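Local atomic coordinates of possible protein of nuclear scaffold (Encephalitozoon cuniculi, PDB entry 3KAE), a protein that probably serves, through its N-terminal tetratricopeptide-repeat domain, as a homodimeric scaffold subunit (Cdc27/APC3) of the anaphase-promoting complex. Residues V203-R216 against S227-F241. Sequence-based numbering, arbitrary orientation.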
# COMPACT_ATOMS: atom_id res chain seq x y z
N VAL C 203 10.24 24.28 4.98
CA VAL C 203 11.01 23.29 4.22
C VAL C 203 11.89 22.55 5.20
O VAL C 203 12.79 23.15 5.80
CB VAL C 203 11.93 23.99 3.20
CG1 VAL C 203 12.70 22.98 2.36
CG2 VAL C 203 11.12 24.93 2.32
N PRO C 204 11.65 21.24 5.38
CA PRO C 204 10.65 20.41 4.69
C PRO C 204 9.20 20.72 5.07
O PRO C 204 8.92 21.19 6.18
CB PRO C 204 11.00 18.99 5.13
CG PRO C 204 12.39 19.08 5.69
CD PRO C 204 12.48 20.44 6.30
N GLY C 205 8.29 20.43 4.14
CA GLY C 205 6.87 20.67 4.33
C GLY C 205 6.24 21.29 3.09
O GLY C 205 6.75 21.12 1.99
N ILE C 206 5.15 22.03 3.27
CA ILE C 206 4.45 22.67 2.16
C ILE C 206 5.41 23.56 1.36
O ILE C 206 5.26 23.73 0.14
CB ILE C 206 3.24 23.48 2.65
CG1 ILE C 206 2.34 23.89 1.48
CG2 ILE C 206 3.69 24.71 3.48
CD1 ILE C 206 1.04 24.54 1.91
N GLY C 207 6.39 24.13 2.05
CA GLY C 207 7.34 25.02 1.39
C GLY C 207 8.13 24.32 0.31
O GLY C 207 8.51 24.92 -0.70
N SER C 208 8.40 23.04 0.53
CA SER C 208 9.17 22.23 -0.41
C SER C 208 8.50 22.22 -1.78
O SER C 208 9.15 22.30 -2.82
CB SER C 208 9.33 20.79 0.11
OG SER C 208 9.62 20.79 1.50
N TYR C 209 7.18 22.12 -1.78
CA TYR C 209 6.42 22.19 -3.03
C TYR C 209 6.45 23.60 -3.61
O TYR C 209 6.79 23.78 -4.77
CB TYR C 209 4.97 21.76 -2.79
CG TYR C 209 4.81 20.35 -2.29
CD1 TYR C 209 4.66 19.29 -3.18
CD2 TYR C 209 4.81 20.07 -0.93
CE1 TYR C 209 4.51 17.99 -2.73
CE2 TYR C 209 4.66 18.77 -0.46
CZ TYR C 209 4.51 17.72 -1.37
OH TYR C 209 4.36 16.41 -0.94
N PHE C 210 6.11 24.59 -2.80
CA PHE C 210 6.05 25.98 -3.30
C PHE C 210 7.38 26.46 -3.88
O PHE C 210 7.46 26.86 -5.04
CB PHE C 210 5.57 26.93 -2.21
CG PHE C 210 5.21 28.30 -2.73
CD1 PHE C 210 3.92 28.57 -3.17
CD2 PHE C 210 6.16 29.31 -2.81
CE1 PHE C 210 3.57 29.80 -3.66
CE2 PHE C 210 5.83 30.55 -3.29
CZ PHE C 210 4.53 30.81 -3.71
N ILE C 211 8.44 26.38 -3.09
CA ILE C 211 9.76 26.75 -3.56
C ILE C 211 10.20 25.94 -4.79
O ILE C 211 10.87 26.47 -5.67
CB ILE C 211 10.81 26.62 -2.45
CG1 ILE C 211 10.35 27.37 -1.19
CG2 ILE C 211 12.16 27.13 -2.92
CD1 ILE C 211 9.83 28.73 -1.46
N SER C 212 9.84 24.65 -4.82
CA SER C 212 10.17 23.82 -5.99
C SER C 212 9.47 24.38 -7.23
O SER C 212 10.07 24.55 -8.29
CB SER C 212 9.76 22.35 -5.75
OG SER C 212 10.59 21.76 -4.76
N ASN C 213 8.18 24.67 -7.11
CA ASN C 213 7.47 25.21 -8.22
C ASN C 213 8.07 26.59 -8.59
O ASN C 213 8.23 26.92 -9.76
CB ASN C 213 5.98 25.28 -7.91
CG ASN C 213 5.31 23.91 -7.98
OD1 ASN C 213 5.81 22.99 -8.62
ND2 ASN C 213 4.17 23.78 -7.32
N ALA C 214 8.44 27.37 -7.57
CA ALA C 214 9.08 28.67 -7.78
C ALA C 214 10.31 28.52 -8.68
O ALA C 214 10.45 29.24 -9.67
CB ALA C 214 9.48 29.34 -6.44
N ALA C 215 11.19 27.59 -8.31
CA ALA C 215 12.42 27.35 -9.05
C ALA C 215 12.14 27.06 -10.52
O ALA C 215 12.89 27.46 -11.41
CB ALA C 215 13.20 26.22 -8.41
N ARG C 216 11.02 26.38 -10.77
CA ARG C 216 10.65 25.96 -12.11
C ARG C 216 10.19 27.16 -12.91
O ARG C 216 10.58 27.36 -14.06
CB ARG C 216 9.52 24.92 -12.03
CG ARG C 216 8.98 24.44 -13.36
CD ARG C 216 7.72 23.64 -13.13
NE ARG C 216 6.66 24.48 -12.57
CZ ARG C 216 5.65 24.01 -11.85
NH1 ARG C 216 5.56 22.71 -11.60
NH2 ARG C 216 4.73 24.84 -11.38
N SER C 227 16.43 30.61 -9.98
CA SER C 227 16.03 29.23 -10.21
C SER C 227 16.90 28.27 -9.41
O SER C 227 16.38 27.42 -8.69
CB SER C 227 16.11 28.91 -11.71
OG SER C 227 15.59 27.63 -12.03
N LYS C 228 18.22 28.43 -9.52
CA LYS C 228 19.18 27.57 -8.81
C LYS C 228 19.17 27.81 -7.30
O LYS C 228 19.32 26.87 -6.50
CB LYS C 228 20.60 27.77 -9.35
N ALA C 229 19.00 29.06 -6.91
CA ALA C 229 18.88 29.41 -5.50
C ALA C 229 17.76 28.60 -4.87
O ALA C 229 17.97 27.88 -3.88
CB ALA C 229 18.63 30.90 -5.35
N CYS C 230 16.57 28.70 -5.46
CA CYS C 230 15.40 27.95 -4.99
C CYS C 230 15.64 26.44 -4.93
O CYS C 230 15.35 25.80 -3.92
CB CYS C 230 14.19 28.27 -5.87
SG CYS C 230 13.42 29.88 -5.52
N PHE C 231 16.15 25.86 -6.02
CA PHE C 231 16.42 24.43 -6.07
C PHE C 231 17.45 24.06 -5.01
O PHE C 231 17.26 23.10 -4.26
CB PHE C 231 16.96 24.03 -7.45
CG PHE C 231 15.92 24.04 -8.54
CD1 PHE C 231 14.82 23.19 -8.49
CD2 PHE C 231 16.07 24.88 -9.64
CE1 PHE C 231 13.87 23.19 -9.51
CE2 PHE C 231 15.13 24.90 -10.66
CZ PHE C 231 14.03 24.04 -10.60
N GLU C 232 18.53 24.82 -4.94
CA GLU C 232 19.59 24.57 -3.97
C GLU C 232 19.05 24.55 -2.54
O GLU C 232 19.42 23.69 -1.74
CB GLU C 232 20.71 25.60 -4.11
N LEU C 233 18.16 25.50 -2.21
CA LEU C 233 17.54 25.53 -0.88
C LEU C 233 16.90 24.19 -0.53
O LEU C 233 17.25 23.58 0.49
CB LEU C 233 16.50 26.65 -0.79
CG LEU C 233 15.45 26.43 0.31
CD1 LEU C 233 16.09 26.47 1.68
CD2 LEU C 233 14.33 27.45 0.23
N VAL C 234 15.98 23.74 -1.38
CA VAL C 234 15.30 22.46 -1.16
C VAL C 234 16.27 21.27 -1.17
O VAL C 234 16.15 20.36 -0.36
CB VAL C 234 14.17 22.24 -2.20
CG1 VAL C 234 13.40 20.94 -1.90
CG2 VAL C 234 13.24 23.47 -2.23
N ARG C 235 17.25 21.29 -2.08
CA ARG C 235 18.25 20.23 -2.13
C ARG C 235 18.94 20.03 -0.78
O ARG C 235 19.34 18.92 -0.45
CB ARG C 235 19.32 20.51 -3.20
CG ARG C 235 18.84 20.50 -4.64
N ARG C 236 19.08 21.11 -0.02
CA ARG C 236 19.76 21.04 1.28
C ARG C 236 18.85 20.82 2.49
O ARG C 236 19.16 20.00 3.35
CB ARG C 236 20.68 22.24 1.51
CG ARG C 236 20.10 23.60 1.20
CD ARG C 236 21.19 24.67 1.28
NE ARG C 236 20.60 25.99 1.45
CZ ARG C 236 20.74 26.99 0.58
NH1 ARG C 236 21.46 26.82 -0.52
NH2 ARG C 236 20.15 28.16 0.83
N LYS C 237 17.74 21.55 2.56
CA LYS C 237 16.80 21.41 3.68
C LYS C 237 15.86 20.22 3.51
O LYS C 237 15.12 19.86 4.44
CB LYS C 237 15.98 22.69 3.87
CG LYS C 237 16.76 23.86 4.44
CD LYS C 237 15.85 25.08 4.58
CE LYS C 237 16.62 26.28 5.11
NZ LYS C 237 15.89 27.56 4.88
N ASP C 238 15.87 19.62 2.33
CA ASP C 238 14.99 18.51 2.01
C ASP C 238 15.48 17.76 0.78
O ASP C 238 14.77 17.68 -0.22
CB ASP C 238 13.57 19.02 1.79
CG ASP C 238 12.55 17.90 1.83
OD1 ASP C 238 11.33 18.16 1.67
OD2 ASP C 238 12.99 16.75 2.01
N PRO C 239 16.70 17.20 0.86
CA PRO C 239 17.39 16.62 -0.30
C PRO C 239 16.60 15.49 -0.94
O PRO C 239 16.67 15.28 -2.15
CB PRO C 239 18.67 16.05 0.31
CG PRO C 239 18.79 16.67 1.66
CD PRO C 239 17.40 16.92 2.12
N MET C 240 15.86 14.76 -0.11
CA MET C 240 15.15 13.59 -0.59
C MET C 240 13.78 13.92 -1.17
O MET C 240 13.15 13.06 -1.78
CB MET C 240 15.05 12.57 0.54
CG MET C 240 16.38 11.90 0.87
SD MET C 240 16.69 11.78 2.64
CE MET C 240 15.08 11.26 3.22
N PHE C 241 13.32 15.17 -1.00
CA PHE C 241 12.07 15.61 -1.63
C PHE C 241 12.23 15.53 -3.14
O PHE C 241 11.52 14.81 -3.83
CB PHE C 241 11.74 17.05 -1.23
CG PHE C 241 10.56 17.63 -1.98
CD1 PHE C 241 9.27 17.52 -1.47
CD2 PHE C 241 10.73 18.28 -3.19
CE1 PHE C 241 8.18 18.05 -2.16
CE2 PHE C 241 9.65 18.80 -3.89
CZ PHE C 241 8.38 18.71 -3.37
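F241 reaches back over the first turns of helix 206-216 and sets its edge, led by CE1, against the middle of one face of the Y209 ring: an edge-to-face pair with the planes at 90° and the centroids 5.0 Å apart. The first torsion of F241, with CG opposite the backbone N (chi1 173°), carries the ring out to Y209, and S208 CB lies over one of its faces in a CH-pi contact, 3.8 Å from the F241 centroid. S212 OG comes obliquely to the same ring, 3.2 Å from F241 CE2; its bond back to the carbonyl O of S208, one turn earlier, is modelled very short and is therefore doubtful.

Beside this aromatic pair, S208 OG sits 3.1 Å from D238 OD1 and 2.9 Å from G205 O; its single proton could serve either acceptor. D238 has just left the helix, and its carboxylate also lies against P204, whose CG touches K237 O. V203 CG1 meets K237 CB, the two side chains crossing at roughly a right angle.

Helices 206-220 and 224-237 run antiparallel, 151° between the two short segments, with axes 7.9 Å apart at closest: the helical-hairpin arrangement of a tetratricopeptide-repeat array, here at the C-terminal end of the chain. Between them I211 CG2, which stands anti to its backbone N, touches C230 CB, L233 CD2 and V234 CG2 (3.9 Å from the last), while M200 of helix 193-200 packs on L233. Further along, A215 CB rests against C230 CB. S227 OG donates to A215 O (2.8 Å), bent at the carbonyl and tilted from its plane. In the dimer, F23 of the second subunit makes a further edge-to-face pair with Y209, and R51 of that subunit packs on F241.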